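Local atomic coordinates of Rho GTPase-activating protein 15 (Homo sapiens, PDB entry 3BYI), a protein that activates the GTPase of Rho-type small G proteins, acting on RAC1, and so turns them to the inactive GDP-bound state. Residues A[39-44]-A[77-82]; A[45-50]-A[154-159]; A[68-73]-A[100-105]; A[119-124]-A[193-198]. All coordinates share one frame; numbering follows the deposited sequence.

Contact 1 (A[39-44]-A[77-82]); sequences VKQCIE and EKLNLD
The carboxamide of Q41 reaches across to the backbone of L79, and its NE2 donates to L79 O at 3.1 Å. The bond is bent, 141° at the hydrogen, and the donor stands well above the plane of the carbonyl. NE2 also donates to a water, 2.9 Å away, which accepts from L81 N as well, so one amide nitrogen ties two points of the loop, one directly and one through the water. Were Q41 an alanine, L79 O and the bridging water would probably lose their shared donor. Within the loop, N80 OD1 accepts from D82 N in an Asx turn. The segments belong to the all-helical RhoGAP domain: 39-44 is a piece of helix 37-49, whereas the loop leading from helix 63-74 to helix 89-102 contains 77-82. Two leucine methyls lie against oxygens of Q41. CD2 of L79 is beside the amide oxygen, 3.6 Å from Q41 OE1. L81, its CG anti to the carbonyl carbon (chi1 -68°), sends CD1 against the helix backbone, 3.4 Å from Q41 O. The same L81 CD1 makes the apolar contact, with SG of C42 at 4.4 Å. W86 packs against both leucines.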
# COMPACT_ATOMS: atom_id res chain seq x y z
N VAL A 39 -0.11 4.30 7.75
CA VAL A 39 0.60 3.19 7.16
C VAL A 39 1.51 2.49 8.21
O VAL A 39 1.58 1.27 8.28
CB VAL A 39 1.43 3.64 5.91
CG1 VAL A 39 2.39 2.51 5.42
CG2 VAL A 39 0.49 4.13 4.78
N LYS A 40 2.21 3.28 9.02
CA LYS A 40 3.07 2.71 10.02
C LYS A 40 2.27 2.06 11.16
O LYS A 40 2.68 1.04 11.72
CB LYS A 40 4.06 3.75 10.51
CG LYS A 40 5.04 4.22 9.44
CD LYS A 40 6.15 5.15 10.01
CE LYS A 40 5.65 6.48 10.47
NZ LYS A 40 6.78 7.41 10.86
N GLN A 41 1.12 2.64 11.51
CA GLN A 41 0.24 2.02 12.51
C GLN A 41 -0.27 0.65 12.08
O GLN A 41 -0.39 -0.25 12.91
CB GLN A 41 -0.99 2.86 12.73
CG GLN A 41 -0.90 3.75 13.86
CD GLN A 41 -2.25 4.23 14.29
OE1 GLN A 41 -2.88 5.01 13.59
NE2 GLN A 41 -2.70 3.77 15.47
N CYS A 42 -0.70 0.56 10.83
CA CYS A 42 -1.25 -0.67 10.30
C CYS A 42 -0.20 -1.75 10.24
O CYS A 42 -0.42 -2.85 10.70
CB CYS A 42 -1.85 -0.43 8.90
SG CYS A 42 -3.47 0.38 8.97
N ILE A 43 0.95 -1.39 9.69
CA ILE A 43 2.13 -2.24 9.66
C ILE A 43 2.47 -2.76 11.06
O ILE A 43 2.68 -3.97 11.23
CB ILE A 43 3.38 -1.52 9.04
CG1 ILE A 43 3.20 -1.48 7.51
CG2 ILE A 43 4.68 -2.17 9.54
CD1 ILE A 43 4.19 -0.68 6.77
N GLU A 44 2.49 -1.88 12.05
CA GLU A 44 2.84 -2.29 13.40
C GLU A 44 1.85 -3.35 13.95
O GLU A 44 2.25 -4.32 14.56
CB GLU A 44 2.86 -1.09 14.35
CG GLU A 44 3.19 -1.46 15.80
CD GLU A 44 2.63 -0.45 16.80
OE1 GLU A 44 1.66 0.29 16.47
OE2 GLU A 44 3.17 -0.41 17.92
N GLU A 77 -9.46 11.30 14.61
CA GLU A 77 -9.58 10.86 15.98
C GLU A 77 -8.34 10.04 16.31
O GLU A 77 -7.62 9.60 15.41
CB GLU A 77 -10.87 10.03 16.19
CG GLU A 77 -12.16 10.74 15.72
N LYS A 78 -8.10 9.85 17.61
CA LYS A 78 -7.03 8.97 18.06
C LYS A 78 -7.40 7.52 17.71
O LYS A 78 -8.51 7.06 17.95
CB LYS A 78 -6.71 9.17 19.55
CG LYS A 78 -7.81 9.01 20.54
CD LYS A 78 -7.27 9.31 21.95
CE LYS A 78 -8.08 8.63 23.04
NZ LYS A 78 -8.86 9.62 23.85
N LEU A 79 -6.49 6.84 17.03
CA LEU A 79 -6.69 5.45 16.67
C LEU A 79 -5.82 4.59 17.58
O LEU A 79 -4.62 4.84 17.72
CB LEU A 79 -6.38 5.23 15.19
CG LEU A 79 -6.66 3.83 14.64
CD1 LEU A 79 -8.15 3.50 14.81
CD2 LEU A 79 -6.23 3.77 13.19
N ASN A 80 -6.42 3.57 18.18
CA ASN A 80 -5.70 2.52 18.90
C ASN A 80 -6.07 1.15 18.32
O ASN A 80 -7.16 0.63 18.58
CB ASN A 80 -6.06 2.57 20.42
CG ASN A 80 -5.29 1.54 21.25
OD1 ASN A 80 -4.88 0.51 20.74
ND2 ASN A 80 -5.12 1.82 22.53
N LEU A 81 -5.17 0.55 17.56
CA LEU A 81 -5.46 -0.73 16.91
C LEU A 81 -5.46 -1.93 17.87
O LEU A 81 -5.79 -3.07 17.46
CB LEU A 81 -4.51 -0.91 15.71
CG LEU A 81 -4.74 0.05 14.52
CD1 LEU A 81 -3.78 -0.25 13.32
CD2 LEU A 81 -6.18 -0.01 14.04
N ASP A 82 -5.16 -1.70 19.14
CA ASP A 82 -5.35 -2.74 20.17
C ASP A 82 -6.77 -2.77 20.73
O ASP A 82 -7.12 -3.66 21.47
CB ASP A 82 -4.35 -2.62 21.31
CG ASP A 82 -2.93 -2.97 20.89
OD1 ASP A 82 -2.73 -4.03 20.25
OD2 ASP A 82 -2.01 -2.21 21.21
O HOH W 1 -2.36 1.42 17.18

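Contact 2 (A[45-50]-A[154-159]); sequences AVEKRG and LTKIVA
OE2 of E47 is gripped by two groups: it accepts from a water at 2.7 Å and from ND1 of H153, one turn before K156. The other oxygen of the carboxylate, E47 OE1, takes a salt bridge from K156 NZ at 3.2 Å. The contact joins two helices of the RhoGAP domain, 37-49 and 141-159, which approach each other here with E47 and K156 as the nearest pair of backbones, 8.1 Å between their CA atoms. The ammonium does not lie in the plane of the carboxylate but stands above it, 44° out. Both chains are extended beyond CG and they cross at about a right angle, so the lysine passes its methylene CD close to E47 OE2, at 3.6 Å, before NZ reaches OE1. The water that donates to OE2 also accepts a weak, long bond from NZ and thus links the two charges a second time. With H153 holding one oxygen and K156 the other, the carboxylate is probably hindered from turning about its CG-CD bond. K156 is exposed, which places the salt bridge at the outer side of the interface. Deeper in, V46 and I157 provide the apolar part, both buried. I157 is also packed by L51, I56 and L171, and its side chain lies about 9 Å from that of R58, predicted to be the arginine finger for GTP hydrolysis. V46 turns CG1 anti to its own N (chi1 175°), and this methyl meets CD1 of I157 at 4.2 Å.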
# COMPACT_ATOMS: atom_id res chain seq x y z
N ALA A 45 0.56 -3.11 13.75
CA ALA A 45 -0.48 -4.05 14.19
C ALA A 45 -0.39 -5.40 13.47
O ALA A 45 -0.59 -6.44 14.06
CB ALA A 45 -1.86 -3.44 14.01
N VAL A 46 -0.03 -5.38 12.19
CA VAL A 46 0.12 -6.62 11.44
C VAL A 46 1.36 -7.40 11.90
O VAL A 46 1.30 -8.62 12.11
CB VAL A 46 0.07 -6.37 9.88
CG1 VAL A 46 0.35 -7.67 9.03
CG2 VAL A 46 -1.31 -5.80 9.46
N GLU A 47 2.46 -6.70 12.13
CA GLU A 47 3.65 -7.32 12.71
C GLU A 47 3.42 -7.87 14.12
O GLU A 47 3.93 -8.91 14.47
CB GLU A 47 4.82 -6.34 12.65
CG GLU A 47 5.18 -6.05 11.17
CD GLU A 47 6.49 -5.36 10.98
OE1 GLU A 47 7.21 -5.15 11.97
OE2 GLU A 47 6.82 -5.04 9.82
N LYS A 48 2.63 -7.18 14.92
CA LYS A 48 2.36 -7.58 16.29
C LYS A 48 1.51 -8.83 16.35
O LYS A 48 1.78 -9.73 17.13
CB LYS A 48 1.62 -6.48 17.04
CG LYS A 48 1.21 -6.85 18.48
CD LYS A 48 0.64 -5.66 19.20
CE LYS A 48 0.26 -5.99 20.64
NZ LYS A 48 -0.20 -4.73 21.33
N ARG A 49 0.44 -8.88 15.55
CA ARG A 49 -0.53 -9.96 15.66
C ARG A 49 -1.06 -10.51 14.32
O ARG A 49 -2.14 -11.11 14.27
CB ARG A 49 -1.71 -9.50 16.51
CG ARG A 49 -2.34 -8.22 16.07
CD ARG A 49 -3.33 -7.71 17.12
NE ARG A 49 -3.92 -6.46 16.65
CZ ARG A 49 -5.03 -6.35 15.93
NH1 ARG A 49 -5.79 -7.41 15.63
NH2 ARG A 49 -5.43 -5.14 15.56
N GLY A 50 -0.31 -10.34 13.24
CA GLY A 50 -0.79 -10.82 11.94
C GLY A 50 0.15 -11.66 11.13
O GLY A 50 -0.24 -12.14 10.09
N LEU A 154 6.57 -6.44 4.17
CA LEU A 154 6.09 -7.60 3.42
C LEU A 154 7.12 -8.71 3.36
O LEU A 154 6.75 -9.87 3.26
CB LEU A 154 5.59 -7.20 2.01
CG LEU A 154 4.36 -6.24 1.96
CD1 LEU A 154 4.05 -5.83 0.52
CD2 LEU A 154 3.16 -6.88 2.62
N THR A 155 8.41 -8.37 3.42
CA THR A 155 9.43 -9.43 3.48
C THR A 155 9.24 -10.30 4.75
O THR A 155 9.58 -11.51 4.73
CB THR A 155 10.87 -8.93 3.42
OG1 THR A 155 11.22 -8.23 4.63
CG2 THR A 155 11.06 -8.05 2.23
N LYS A 156 8.72 -9.70 5.81
CA LYS A 156 8.44 -10.45 7.04
C LYS A 156 7.21 -11.39 6.90
O LYS A 156 7.10 -12.39 7.60
CB LYS A 156 8.27 -9.51 8.23
CG LYS A 156 9.51 -8.67 8.53
CD LYS A 156 9.26 -7.75 9.67
CE LYS A 156 10.48 -6.90 10.03
NZ LYS A 156 10.21 -6.12 11.30
N ILE A 157 6.30 -11.05 6.01
CA ILE A 157 5.17 -11.91 5.69
C ILE A 157 5.69 -13.13 4.96
O ILE A 157 5.29 -14.27 5.25
CB ILE A 157 4.11 -11.16 4.82
CG1 ILE A 157 3.62 -9.89 5.56
CG2 ILE A 157 2.93 -12.08 4.44
CD1 ILE A 157 2.95 -10.14 6.88
N VAL A 158 6.59 -12.89 4.02
CA VAL A 158 7.16 -13.96 3.21
C VAL A 158 7.96 -14.94 4.08
O VAL A 158 7.81 -16.14 3.95
CB VAL A 158 8.08 -13.37 2.07
CG1 VAL A 158 8.87 -14.49 1.36
CG2 VAL A 158 7.25 -12.55 1.08
N ALA A 159 8.78 -14.40 4.96
CA ALA A 159 9.58 -15.18 5.88
C ALA A 159 8.75 -16.15 6.74
O ALA A 159 9.27 -17.19 7.14
CB ALA A 159 10.50 -14.26 6.77
O HOH W 2 9.03 -3.81 8.98

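Contact 3 (A[68-73]-A[100-105]); sequences KLRFIV and FRELPE
The guanidinium of R70 and the carboxylate of E102 meet edge to edge and nearly in one plane, 14° apart, with the carbon E102 CD lying in the guanidinium plane. The grip is side-on and uses two nitrogens, one for each oxygen. R70 NE donates to E102 OE1 at 3.0 Å. R70 NH2 donates to E102 OE2 at 2.8 Å, with 173° at the hydrogen. Each oxygen offers its syn lone pair, the one on the side of its twin, so the pair is a bidentate salt bridge with both bonds almost straight. Two such bonds probably resist rotation of the flat groups better than one would. R70 is on helix 63-74 and E102 near the end of helix 89-102, and the bridge spans these two helices of the RhoGAP domain at its surface. Their backbones stay well apart, 10.8 Å between the CA atoms of R70 and E102, and the gap is crossed by two long side chains. R70 is fully stretched from CG to NE, with CG anti to the backbone N (chi1 172°), which carries the guanidinium outward from its helix. E102 likewise extends beyond CG to meet it, the two chains crossing at about a right angle. A methionine in place of R70 would probably leave the E102 carboxylate without its cationic mate and free to swing. M98, one turn before E102, also touches the R70 side chain, and F20 touches that of E102.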
# COMPACT_ATOMS: atom_id res chain seq x y z
N LYS A 68 -15.65 2.01 8.90
CA LYS A 68 -15.62 2.76 10.18
C LYS A 68 -14.21 3.12 10.61
O LYS A 68 -14.00 4.16 11.22
CB LYS A 68 -16.18 1.93 11.34
CG LYS A 68 -17.63 1.62 11.28
CD LYS A 68 -18.02 0.68 12.38
CE LYS A 68 -19.54 0.58 12.48
NZ LYS A 68 -19.90 -0.59 13.31
N LEU A 69 -13.26 2.22 10.35
CA LEU A 69 -11.84 2.50 10.60
C LEU A 69 -11.39 3.72 9.79
O LEU A 69 -10.80 4.67 10.32
CB LEU A 69 -10.97 1.29 10.23
CG LEU A 69 -9.63 1.11 10.97
CD1 LEU A 69 -8.84 -0.13 10.43
CD2 LEU A 69 -8.76 2.34 10.99
N ARG A 70 -11.68 3.69 8.49
CA ARG A 70 -11.41 4.81 7.58
C ARG A 70 -12.03 6.11 8.07
O ARG A 70 -11.40 7.17 8.03
CB ARG A 70 -11.97 4.48 6.21
CG ARG A 70 -11.93 5.58 5.20
CD ARG A 70 -12.51 5.05 3.95
NE ARG A 70 -12.56 6.01 2.87
CZ ARG A 70 -13.44 7.00 2.80
NH1 ARG A 70 -14.34 7.17 3.74
NH2 ARG A 70 -13.43 7.83 1.77
N PHE A 71 -13.27 6.03 8.53
CA PHE A 71 -13.97 7.23 8.99
C PHE A 71 -13.29 7.86 10.20
O PHE A 71 -13.08 9.08 10.27
CB PHE A 71 -15.40 6.90 9.40
CG PHE A 71 -16.18 8.12 9.84
CD1 PHE A 71 -16.87 8.89 8.90
CD2 PHE A 71 -16.19 8.52 11.17
CE1 PHE A 71 -17.57 10.02 9.27
CE2 PHE A 71 -16.92 9.66 11.57
CZ PHE A 71 -17.61 10.40 10.61
N ILE A 72 -13.00 7.03 11.19
CA ILE A 72 -12.29 7.47 12.39
C ILE A 72 -10.96 8.15 12.01
O ILE A 72 -10.60 9.20 12.53
CB ILE A 72 -12.05 6.29 13.38
CG1 ILE A 72 -13.35 5.94 14.13
CG2 ILE A 72 -10.93 6.61 14.33
CD1 ILE A 72 -13.27 4.59 14.94
N VAL A 73 -10.24 7.55 11.07
CA VAL A 73 -8.96 8.12 10.63
C VAL A 73 -9.16 9.46 9.89
O VAL A 73 -8.39 10.42 10.09
CB VAL A 73 -8.19 7.13 9.70
CG1 VAL A 73 -6.96 7.79 9.04
CG2 VAL A 73 -7.76 5.88 10.48
N PHE A 100 -4.08 2.74 0.11
CA PHE A 100 -3.29 2.80 -1.12
C PHE A 100 -4.15 2.86 -2.39
O PHE A 100 -3.80 3.56 -3.36
CB PHE A 100 -2.32 1.64 -1.18
CG PHE A 100 -1.15 1.81 -0.25
CD1 PHE A 100 -1.05 1.04 0.91
CD2 PHE A 100 -0.18 2.76 -0.52
CE1 PHE A 100 0.02 1.21 1.77
CE2 PHE A 100 0.90 2.92 0.32
CZ PHE A 100 1.00 2.15 1.46
N ARG A 101 -5.29 2.17 -2.37
CA ARG A 101 -6.22 2.20 -3.51
C ARG A 101 -6.89 3.56 -3.67
O ARG A 101 -7.24 3.92 -4.77
CB ARG A 101 -7.30 1.09 -3.40
CG ARG A 101 -6.80 -0.32 -3.78
CD ARG A 101 -7.73 -1.45 -3.24
NE ARG A 101 -7.05 -2.76 -3.32
CZ ARG A 101 -7.34 -3.84 -2.60
NH1 ARG A 101 -8.34 -3.85 -1.71
NH2 ARG A 101 -6.64 -4.95 -2.77
N GLU A 102 -7.07 4.28 -2.57
CA GLU A 102 -7.81 5.56 -2.60
C GLU A 102 -6.88 6.76 -2.84
O GLU A 102 -7.36 7.83 -3.04
CB GLU A 102 -8.68 5.72 -1.33
CG GLU A 102 -9.83 6.69 -1.54
CD GLU A 102 -10.83 6.68 -0.42
OE1 GLU A 102 -10.91 5.69 0.33
OE2 GLU A 102 -11.53 7.70 -0.28
N LEU A 103 -5.56 6.58 -2.83
CA LEU A 103 -4.63 7.65 -3.17
C LEU A 103 -5.04 8.16 -4.52
O LEU A 103 -5.37 7.36 -5.34
CB LEU A 103 -3.21 7.10 -3.22
CG LEU A 103 -2.58 6.77 -1.86
CD1 LEU A 103 -1.19 6.20 -2.03
CD2 LEU A 103 -2.52 8.00 -1.05
N PRO A 104 -5.08 9.48 -4.75
CA PRO A 104 -5.41 9.92 -6.11
C PRO A 104 -4.42 9.48 -7.19
O PRO A 104 -4.78 9.41 -8.36
CB PRO A 104 -5.44 11.46 -6.01
CG PRO A 104 -4.67 11.78 -4.81
CD PRO A 104 -4.85 10.62 -3.86
N GLU A 105 -3.16 9.29 -6.82
CA GLU A 105 -2.15 8.77 -7.71
C GLU A 105 -1.61 7.54 -6.96
O GLU A 105 -1.52 7.55 -5.73
CB GLU A 105 -1.04 9.80 -7.96
CG GLU A 105 -0.05 9.39 -9.05
CD GLU A 105 1.16 10.32 -9.20
OE1 GLU A 105 1.49 11.09 -8.26
OE2 GLU A 105 1.79 10.26 -10.28

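Contact 4 (A[119-124]-A[193-198]); sequences AIKKQD and MVYQNQ
Segment 119-124, where helix 110-120 runs out, rests against helix 189-205 in a contact at the surface of the Rho-GAP domain. I120 supplies the methyl that packs on the helix. The tip of this side chain, CD1, sits 3.3 Å from Y195 O and 3.5 Å from CB of Q198, so the methyl lies against the backbone of the helix and the base of a side chain one turn on. I120 holds CG1 between its own N and carbonyl carbon (chi1 51°), the more crowded position, and from there CG1 carries CD1 across to helix 189-205. The backbones come nearest at the same two residues, with I120 CA 7.2 Å from Q198 CA. The carboxamide of Q198 leads off from the interface, its chain bent at chi2, and CB is the atom that does the touching. The second part is polar and lies farther out. K121, extended beyond CG, passes its CE obliquely by the ring of Y195, 3.4 Å from Y195 CZ. The ammonium ends beside the hydroxyl, K121 NZ to Y195 OH at 3.0 Å, and gives it a weak hydrogen bond. Among the neighbouring helices, Y195 also leans on F113 and V117 of helix 110-120, I120 reaches I199 and L202 farther along helix 189-205, and A119 packs on A131 and V132 of helix 125-138.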
# COMPACT_ATOMS: atom_id res chain seq x y z
N ALA A 119 12.40 -1.65 -16.82
CA ALA A 119 13.30 -2.21 -15.82
C ALA A 119 13.10 -3.70 -15.63
O ALA A 119 14.08 -4.43 -15.67
CB ALA A 119 13.18 -1.48 -14.47
N ILE A 120 11.87 -4.17 -15.41
CA ILE A 120 11.69 -5.63 -15.21
C ILE A 120 11.82 -6.45 -16.49
O ILE A 120 12.01 -7.66 -16.40
CB ILE A 120 10.38 -6.07 -14.50
CG1 ILE A 120 9.14 -5.45 -15.17
CG2 ILE A 120 10.51 -5.85 -13.01
CD1 ILE A 120 7.88 -6.21 -14.88
N LYS A 121 11.71 -5.80 -17.65
CA LYS A 121 11.88 -6.51 -18.92
C LYS A 121 13.34 -6.87 -19.20
O LYS A 121 13.61 -7.65 -20.13
CB LYS A 121 11.31 -5.70 -20.09
CG LYS A 121 9.81 -5.72 -20.23
CD LYS A 121 9.41 -4.91 -21.46
CE LYS A 121 7.91 -4.77 -21.62
NZ LYS A 121 7.51 -3.59 -22.51
N LYS A 122 14.27 -6.34 -18.40
CA LYS A 122 15.72 -6.49 -18.63
C LYS A 122 16.15 -7.93 -18.69
O LYS A 122 15.57 -8.76 -18.04
CB LYS A 122 16.55 -5.76 -17.56
CG LYS A 122 16.47 -4.25 -17.61
CD LYS A 122 16.96 -3.68 -18.90
CE LYS A 122 16.89 -2.16 -18.88
NZ LYS A 122 16.97 -1.61 -20.26
N GLN A 123 17.20 -8.20 -19.46
CA GLN A 123 17.60 -9.56 -19.87
C GLN A 123 17.92 -10.54 -18.73
O GLN A 123 17.59 -11.72 -18.82
CB GLN A 123 18.78 -9.47 -20.84
CG GLN A 123 19.09 -10.77 -21.56
N ASP A 124 18.59 -10.06 -17.67
CA ASP A 124 18.88 -10.89 -16.48
C ASP A 124 18.50 -10.17 -15.19
O ASP A 124 18.37 -8.94 -15.17
CB ASP A 124 20.36 -11.27 -16.45
CG ASP A 124 21.25 -10.14 -16.04
OD1 ASP A 124 20.74 -9.01 -15.91
OD2 ASP A 124 22.46 -10.37 -15.83
N MET A 193 -1.25 -6.28 -16.19
CA MET A 193 -1.40 -7.01 -14.94
C MET A 193 -0.15 -7.86 -14.60
O MET A 193 0.31 -7.90 -13.47
CB MET A 193 -2.67 -7.86 -14.98
CG MET A 193 -3.97 -7.03 -14.89
SD MET A 193 -5.52 -7.98 -15.03
CE MET A 193 -5.64 -8.34 -16.77
N VAL A 194 0.42 -8.52 -15.59
CA VAL A 194 1.69 -9.22 -15.37
C VAL A 194 2.81 -8.24 -15.03
O VAL A 194 3.64 -8.52 -14.17
CB VAL A 194 2.07 -10.09 -16.58
CG1 VAL A 194 3.34 -10.94 -16.30
CG2 VAL A 194 0.89 -11.03 -16.90
N TYR A 195 2.87 -7.12 -15.73
CA TYR A 195 3.92 -6.13 -15.50
C TYR A 195 3.95 -5.70 -14.04
O TYR A 195 5.00 -5.68 -13.41
CB TYR A 195 3.70 -4.89 -16.33
CG TYR A 195 4.04 -4.97 -17.79
CD1 TYR A 195 4.73 -6.04 -18.35
CD2 TYR A 195 3.70 -3.90 -18.62
CE1 TYR A 195 5.03 -6.06 -19.71
CE2 TYR A 195 4.00 -3.91 -19.97
CZ TYR A 195 4.67 -4.98 -20.51
OH TYR A 195 4.95 -4.94 -21.86
N GLN A 196 2.80 -5.31 -13.53
CA GLN A 196 2.75 -4.78 -12.20
C GLN A 196 3.00 -5.82 -11.11
O GLN A 196 3.68 -5.53 -10.12
CB GLN A 196 1.45 -4.05 -11.98
CG GLN A 196 0.22 -4.89 -11.93
CD GLN A 196 -1.01 -4.02 -11.97
OE1 GLN A 196 -0.91 -2.80 -11.91
NE2 GLN A 196 -2.18 -4.64 -12.06
N ASN A 197 2.48 -7.03 -11.28
CA ASN A 197 2.75 -8.11 -10.35
C ASN A 197 4.24 -8.51 -10.34
O ASN A 197 4.81 -8.81 -9.29
CB ASN A 197 1.90 -9.32 -10.70
CG ASN A 197 0.43 -9.06 -10.43
OD1 ASN A 197 0.06 -7.94 -10.16
ND2 ASN A 197 -0.40 -10.09 -10.53
N GLN A 198 4.86 -8.51 -11.51
CA GLN A 198 6.28 -8.80 -11.59
C GLN A 198 7.11 -7.74 -10.92
O GLN A 198 8.12 -8.06 -10.29
CB GLN A 198 6.73 -9.00 -13.03
CG GLN A 198 6.33 -10.36 -13.62
CD GLN A 198 6.76 -11.51 -12.77
OE1 GLN A 198 5.94 -12.17 -12.11
NE2 GLN A 198 8.08 -11.76 -12.76

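Overall arrangement
All four contacts lie in the one Rho-GAP domain, built of helices and loops without strands. Contacts 1 and 2 share helix 37-49, their centres 15 Å apart, and are tied by a salt bridge from D82 OD1 to K48 NZ. Contact 3 also touches contact 1, 13 Å between centres, where L79 packs on L69 and V73. Along the chain, contact 1 alternates with contacts 2 and 3, contact 3 falls wholly between the segments of contact 2, and contacts 2 and 4 alternate. Contacts 1 to 3 thus form a connected patch, with contact 2 near the predicted arginine finger. Contact 4, 25 to 33 Å from the others between centres, lies across the chain's centre from contacts 1 and 3.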